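Local coordinates for catechol 2,3-dioxygenase (Pseudomonas sp. KL28, PDB 3HPY), which probably catalyses the iron-dependent extradiol cleavage of catechol by O2 to 2-hydroxy-6-oxohexa-2,4-dienoate, in the breakdown of aromatic hydrocarbons, at residues C[166-180]-C[189-203]. Residues are numbered along the deposited sequence; the frame is centred on the assembly and turned at random.
Sequences QKIFTEVLGFYLVER and DMGIWLSCSHKVHDI. With MCT (4-methylcatechol), chain J.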
# COMPACT_ATOMS: atom_id res chain seq x y z
N GLN C 166 -10.44 -2.26 -35.26
CA GLN C 166 -9.43 -1.26 -34.96
C GLN C 166 -9.60 -0.04 -35.86
O GLN C 166 -9.65 1.10 -35.37
CB GLN C 166 -8.03 -1.87 -35.12
CG GLN C 166 -6.90 -0.85 -35.07
CD GLN C 166 -5.53 -1.47 -34.88
OE1 GLN C 166 -5.27 -2.59 -35.33
NE2 GLN C 166 -4.63 -0.73 -34.24
N LYS C 167 -9.70 -0.27 -37.17
CA LYS C 167 -9.86 0.81 -38.14
C LYS C 167 -10.98 1.76 -37.76
O LYS C 167 -10.82 2.98 -37.79
CB LYS C 167 -10.13 0.25 -39.54
CG LYS C 167 -9.01 -0.60 -40.12
CD LYS C 167 -9.26 -0.95 -41.60
CE LYS C 167 -10.29 -2.09 -41.80
NZ LYS C 167 -11.71 -1.69 -41.55
N ILE C 168 -12.14 1.20 -37.42
CA ILE C 168 -13.28 2.04 -37.06
C ILE C 168 -12.96 2.85 -35.81
O ILE C 168 -13.27 4.05 -35.75
CB ILE C 168 -14.52 1.18 -36.78
CG1 ILE C 168 -14.86 0.34 -38.01
CG2 ILE C 168 -15.70 2.08 -36.42
CD1 ILE C 168 -15.90 -0.71 -37.75
N PHE C 169 -12.35 2.21 -34.82
CA PHE C 169 -12.00 2.92 -33.61
C PHE C 169 -10.94 3.99 -33.80
O PHE C 169 -11.11 5.11 -33.30
CB PHE C 169 -11.56 1.94 -32.51
CG PHE C 169 -12.70 1.37 -31.73
CD1 PHE C 169 -13.39 0.26 -32.19
CD2 PHE C 169 -13.14 2.00 -30.57
CE1 PHE C 169 -14.51 -0.22 -31.50
CE2 PHE C 169 -14.26 1.54 -29.87
CZ PHE C 169 -14.95 0.42 -30.34
N THR C 170 -9.87 3.67 -34.52
CA THR C 170 -8.79 4.64 -34.72
C THR C 170 -8.99 5.61 -35.87
O THR C 170 -8.43 6.72 -35.86
CB THR C 170 -7.40 3.95 -34.91
OG1 THR C 170 -7.34 3.30 -36.19
CG2 THR C 170 -7.15 2.92 -33.81
N GLU C 171 -9.77 5.24 -36.87
CA GLU C 171 -9.99 6.14 -37.99
C GLU C 171 -11.33 6.88 -37.92
O GLU C 171 -11.51 7.89 -38.59
CB GLU C 171 -9.88 5.39 -39.32
CG GLU C 171 -8.51 4.76 -39.52
CD GLU C 171 -8.26 4.33 -40.95
OE1 GLU C 171 -9.15 3.71 -41.57
OE2 GLU C 171 -7.15 4.60 -41.45
N VAL C 172 -12.24 6.39 -37.08
CA VAL C 172 -13.54 7.03 -36.95
C VAL C 172 -13.89 7.56 -35.56
O VAL C 172 -14.35 8.69 -35.43
CB VAL C 172 -14.66 6.06 -37.40
CG1 VAL C 172 -16.00 6.78 -37.42
CG2 VAL C 172 -14.34 5.49 -38.77
N LEU C 173 -13.66 6.75 -34.52
CA LEU C 173 -13.97 7.14 -33.15
C LEU C 173 -12.89 7.92 -32.39
O LEU C 173 -13.04 8.21 -31.20
CB LEU C 173 -14.36 5.91 -32.31
CG LEU C 173 -15.68 5.21 -32.62
CD1 LEU C 173 -16.77 6.25 -32.86
CD2 LEU C 173 -15.55 4.33 -33.84
N GLY C 174 -11.80 8.23 -33.07
CA GLY C 174 -10.73 8.98 -32.43
C GLY C 174 -9.95 8.20 -31.39
O GLY C 174 -9.41 8.78 -30.45
N PHE C 175 -9.88 6.88 -31.55
CA PHE C 175 -9.11 6.06 -30.61
C PHE C 175 -7.72 5.86 -31.18
O PHE C 175 -7.43 6.26 -32.31
CB PHE C 175 -9.77 4.70 -30.40
CG PHE C 175 -10.97 4.75 -29.51
CD1 PHE C 175 -12.10 5.49 -29.85
CD2 PHE C 175 -10.98 4.04 -28.32
CE1 PHE C 175 -13.22 5.52 -29.02
CE2 PHE C 175 -12.09 4.05 -27.48
CZ PHE C 175 -13.21 4.80 -27.82
N TYR C 176 -6.84 5.27 -30.37
CA TYR C 176 -5.47 5.01 -30.80
C TYR C 176 -4.94 3.80 -30.06
O TYR C 176 -5.31 3.55 -28.92
CB TYR C 176 -4.57 6.22 -30.56
CG TYR C 176 -4.26 6.54 -29.11
CD1 TYR C 176 -3.02 6.19 -28.55
CD2 TYR C 176 -5.17 7.24 -28.32
CE1 TYR C 176 -2.70 6.55 -27.24
CE2 TYR C 176 -4.86 7.60 -27.01
CZ TYR C 176 -3.63 7.25 -26.48
OH TYR C 176 -3.33 7.62 -25.19
N LEU C 177 -4.07 3.04 -30.73
CA LEU C 177 -3.48 1.83 -30.16
C LEU C 177 -2.49 2.12 -29.05
O LEU C 177 -1.50 2.83 -29.26
CB LEU C 177 -2.77 1.03 -31.25
CG LEU C 177 -3.14 -0.45 -31.40
CD1 LEU C 177 -2.16 -1.13 -32.36
CD2 LEU C 177 -3.11 -1.13 -30.06
N VAL C 178 -2.73 1.55 -27.88
CA VAL C 178 -1.81 1.75 -26.78
C VAL C 178 -0.91 0.52 -26.73
O VAL C 178 0.30 0.63 -26.63
CB VAL C 178 -2.53 1.92 -25.43
CG1 VAL C 178 -1.52 2.17 -24.34
CG2 VAL C 178 -3.53 3.08 -25.50
N GLU C 179 -1.52 -0.65 -26.83
CA GLU C 179 -0.76 -1.89 -26.82
C GLU C 179 -1.39 -2.99 -27.67
O GLU C 179 -2.60 -3.01 -27.89
CB GLU C 179 -0.59 -2.42 -25.39
CG GLU C 179 0.51 -1.77 -24.59
CD GLU C 179 0.84 -2.58 -23.35
OE1 GLU C 179 1.04 -3.80 -23.48
OE2 GLU C 179 0.91 -1.99 -22.24
N ARG C 180 -0.55 -3.91 -28.13
CA ARG C 180 -1.05 -5.01 -28.94
C ARG C 180 -0.29 -6.31 -28.73
O ARG C 180 0.91 -6.32 -28.40
CB ARG C 180 -1.01 -4.65 -30.42
CG ARG C 180 0.38 -4.41 -30.97
CD ARG C 180 0.31 -3.73 -32.34
NE ARG C 180 1.56 -3.06 -32.64
CZ ARG C 180 1.73 -2.18 -33.62
NH1 ARG C 180 0.71 -1.85 -34.42
NH2 ARG C 180 2.92 -1.61 -33.79
N ASP C 189 -2.59 -8.17 -35.50
CA ASP C 189 -2.87 -8.07 -34.08
C ASP C 189 -3.92 -9.06 -33.60
O ASP C 189 -5.05 -9.09 -34.10
CB ASP C 189 -3.29 -6.65 -33.69
CG ASP C 189 -2.31 -5.61 -34.18
OD1 ASP C 189 -1.08 -5.85 -34.07
OD2 ASP C 189 -2.76 -4.56 -34.66
N MET C 190 -3.51 -9.87 -32.63
CA MET C 190 -4.34 -10.89 -32.01
C MET C 190 -5.16 -10.27 -30.89
O MET C 190 -6.26 -10.73 -30.56
CB MET C 190 -3.44 -11.97 -31.42
CG MET C 190 -4.19 -13.06 -30.68
SD MET C 190 -3.13 -14.43 -30.17
CE MET C 190 -2.67 -13.90 -28.51
N GLY C 191 -4.59 -9.22 -30.30
CA GLY C 191 -5.22 -8.50 -29.22
C GLY C 191 -4.88 -7.03 -29.37
O GLY C 191 -3.77 -6.66 -29.74
N ILE C 192 -5.84 -6.18 -29.04
CA ILE C 192 -5.66 -4.75 -29.23
C ILE C 192 -6.24 -3.95 -28.05
O ILE C 192 -7.37 -4.21 -27.62
CB ILE C 192 -6.30 -4.43 -30.61
CG1 ILE C 192 -5.28 -4.71 -31.72
CG2 ILE C 192 -6.86 -3.05 -30.66
CD1 ILE C 192 -5.83 -4.55 -33.12
N TRP C 193 -5.45 -3.02 -27.51
CA TRP C 193 -5.87 -2.16 -26.39
C TRP C 193 -5.99 -0.70 -26.83
O TRP C 193 -4.99 -0.01 -27.03
CB TRP C 193 -4.87 -2.28 -25.23
CG TRP C 193 -5.00 -3.57 -24.50
CD1 TRP C 193 -5.63 -3.79 -23.31
CD2 TRP C 193 -4.60 -4.86 -24.98
NE1 TRP C 193 -5.66 -5.13 -23.02
CE2 TRP C 193 -5.03 -5.81 -24.03
CE3 TRP C 193 -3.92 -5.30 -26.13
CZ2 TRP C 193 -4.81 -7.19 -24.20
CZ3 TRP C 193 -3.70 -6.66 -26.29
CH2 TRP C 193 -4.15 -7.59 -25.33
N LEU C 194 -7.22 -0.21 -26.95
CA LEU C 194 -7.46 1.14 -27.42
C LEU C 194 -7.82 2.20 -26.36
O LEU C 194 -8.53 1.91 -25.40
CB LEU C 194 -8.57 1.10 -28.48
CG LEU C 194 -8.45 0.04 -29.58
CD1 LEU C 194 -9.80 -0.12 -30.27
CD2 LEU C 194 -7.37 0.42 -30.59
N SER C 195 -7.34 3.42 -26.57
CA SER C 195 -7.64 4.53 -25.66
C SER C 195 -8.23 5.70 -26.44
O SER C 195 -7.89 5.91 -27.60
CB SER C 195 -6.36 4.99 -24.94
OG SER C 195 -6.57 6.15 -24.13
N CYS C 196 -9.13 6.44 -25.81
CA CYS C 196 -9.72 7.63 -26.42
C CYS C 196 -9.47 8.75 -25.42
O CYS C 196 -10.23 9.72 -25.35
CB CYS C 196 -11.23 7.44 -26.63
SG CYS C 196 -12.20 7.09 -25.14
N SER C 197 -8.38 8.60 -24.67
CA SER C 197 -8.02 9.53 -23.61
C SER C 197 -6.54 9.29 -23.25
O SER C 197 -5.76 8.93 -24.13
CB SER C 197 -8.89 9.23 -22.39
OG SER C 197 -8.65 7.90 -21.93
N HIS C 198 -6.14 9.53 -22.00
CA HIS C 198 -4.76 9.22 -21.63
C HIS C 198 -4.69 8.03 -20.67
O HIS C 198 -3.71 7.85 -19.93
CB HIS C 198 -3.99 10.44 -21.08
CG HIS C 198 -4.57 11.04 -19.84
ND1 HIS C 198 -5.31 12.21 -19.86
CD2 HIS C 198 -4.54 10.65 -18.54
CE1 HIS C 198 -5.70 12.51 -18.63
NE2 HIS C 198 -5.25 11.57 -17.82
N LYS C 199 -5.73 7.20 -20.70
CA LYS C 199 -5.78 5.98 -19.89
C LYS C 199 -5.12 4.90 -20.75
O LYS C 199 -5.07 5.01 -21.98
CB LYS C 199 -7.23 5.58 -19.59
CG LYS C 199 -8.00 6.51 -18.67
CD LYS C 199 -9.51 6.25 -18.71
CE LYS C 199 -9.85 4.81 -18.34
NZ LYS C 199 -11.27 4.48 -18.58
N VAL C 200 -4.59 3.85 -20.12
CA VAL C 200 -3.96 2.75 -20.85
C VAL C 200 -4.92 2.16 -21.88
O VAL C 200 -4.49 1.68 -22.93
CB VAL C 200 -3.47 1.63 -19.90
CG1 VAL C 200 -2.06 1.93 -19.45
CG2 VAL C 200 -4.40 1.53 -18.70
N HIS C 201 -6.21 2.18 -21.58
CA HIS C 201 -7.24 1.72 -22.52
C HIS C 201 -8.66 1.91 -22.00
O HIS C 201 -8.94 1.77 -20.81
CB HIS C 201 -7.03 0.26 -22.91
CG HIS C 201 -7.28 -0.70 -21.80
ND1 HIS C 201 -6.83 -0.48 -20.52
CD2 HIS C 201 -7.88 -1.92 -21.79
CE1 HIS C 201 -7.15 -1.52 -19.76
NE2 HIS C 201 -7.79 -2.40 -20.51
N ASP C 202 -9.56 2.23 -22.92
CA ASP C 202 -10.95 2.40 -22.59
C ASP C 202 -11.71 1.17 -23.05
O ASP C 202 -12.83 0.90 -22.60
CB ASP C 202 -11.49 3.67 -23.25
CG ASP C 202 -10.95 4.93 -22.60
OD1 ASP C 202 -11.49 5.35 -21.56
OD2 ASP C 202 -9.96 5.48 -23.13
N ILE C 203 -11.08 0.40 -23.94
CA ILE C 203 -11.68 -0.81 -24.47
C ILE C 203 -10.62 -1.66 -25.17
O ILE C 203 -9.62 -1.14 -25.67
CB ILE C 203 -12.83 -0.47 -25.46
CG1 ILE C 203 -13.65 -1.73 -25.78
CG2 ILE C 203 -12.25 0.14 -26.73
CD1 ILE C 203 -14.97 -1.43 -26.48
C1 MCT J . -5.22 -7.55 -20.22
C2 MCT J . -6.58 -7.81 -20.01
C3 MCT J . -7.37 -6.85 -19.34
O3 MCT J . -8.67 -7.09 -19.13
C4 MCT J . -6.81 -5.62 -18.89
O4 MCT J . -7.59 -4.71 -18.24
C5 MCT J . -5.43 -5.36 -19.11
C6 MCT J . -4.64 -6.33 -19.78
C MCT J . -4.37 -8.56 -20.93
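Y176 and S195 pair antiparallel in a beta hairpin, with Y176 N donating to S195 O (3.0 Å) and S195 N returning a bond to Y176 O. V178 N binds W193 O (2.9 Å) and W193 N binds E179 O. A classic beta bulge puts V178 and E179 both opposite W193.

Y176 OH donates across to S197 O (3.0 Å), in the plane of that carbonyl. S197 O sits at the edge of the tyrosine ring. A chi1 of 70° swings the ring alongside the S195 carbonyl toward S197. S195 OG accepts from S197 N, an ST turn. D202 OD2, farther along the chain, takes bonds from C196 N and S197 OG.

Apolar contacts fill the helix side. The F175 ring is sandwiched: F169 CD2 lies over one face, and C196 CB over the other, 3.5 Å from the centroid in a CH-pi contact. L194 CD1 packs on F169 CB (3.5 Å), tying helix 162-171 to the sheet.

W193 CZ2 meets the 4-methylcatechol methyl carbon C at 3.6 Å, and H201 NE2 donates a weak bond to its O4. The hairpin pairing thus fixes the backbone of W193, a wall of the substrate pocket.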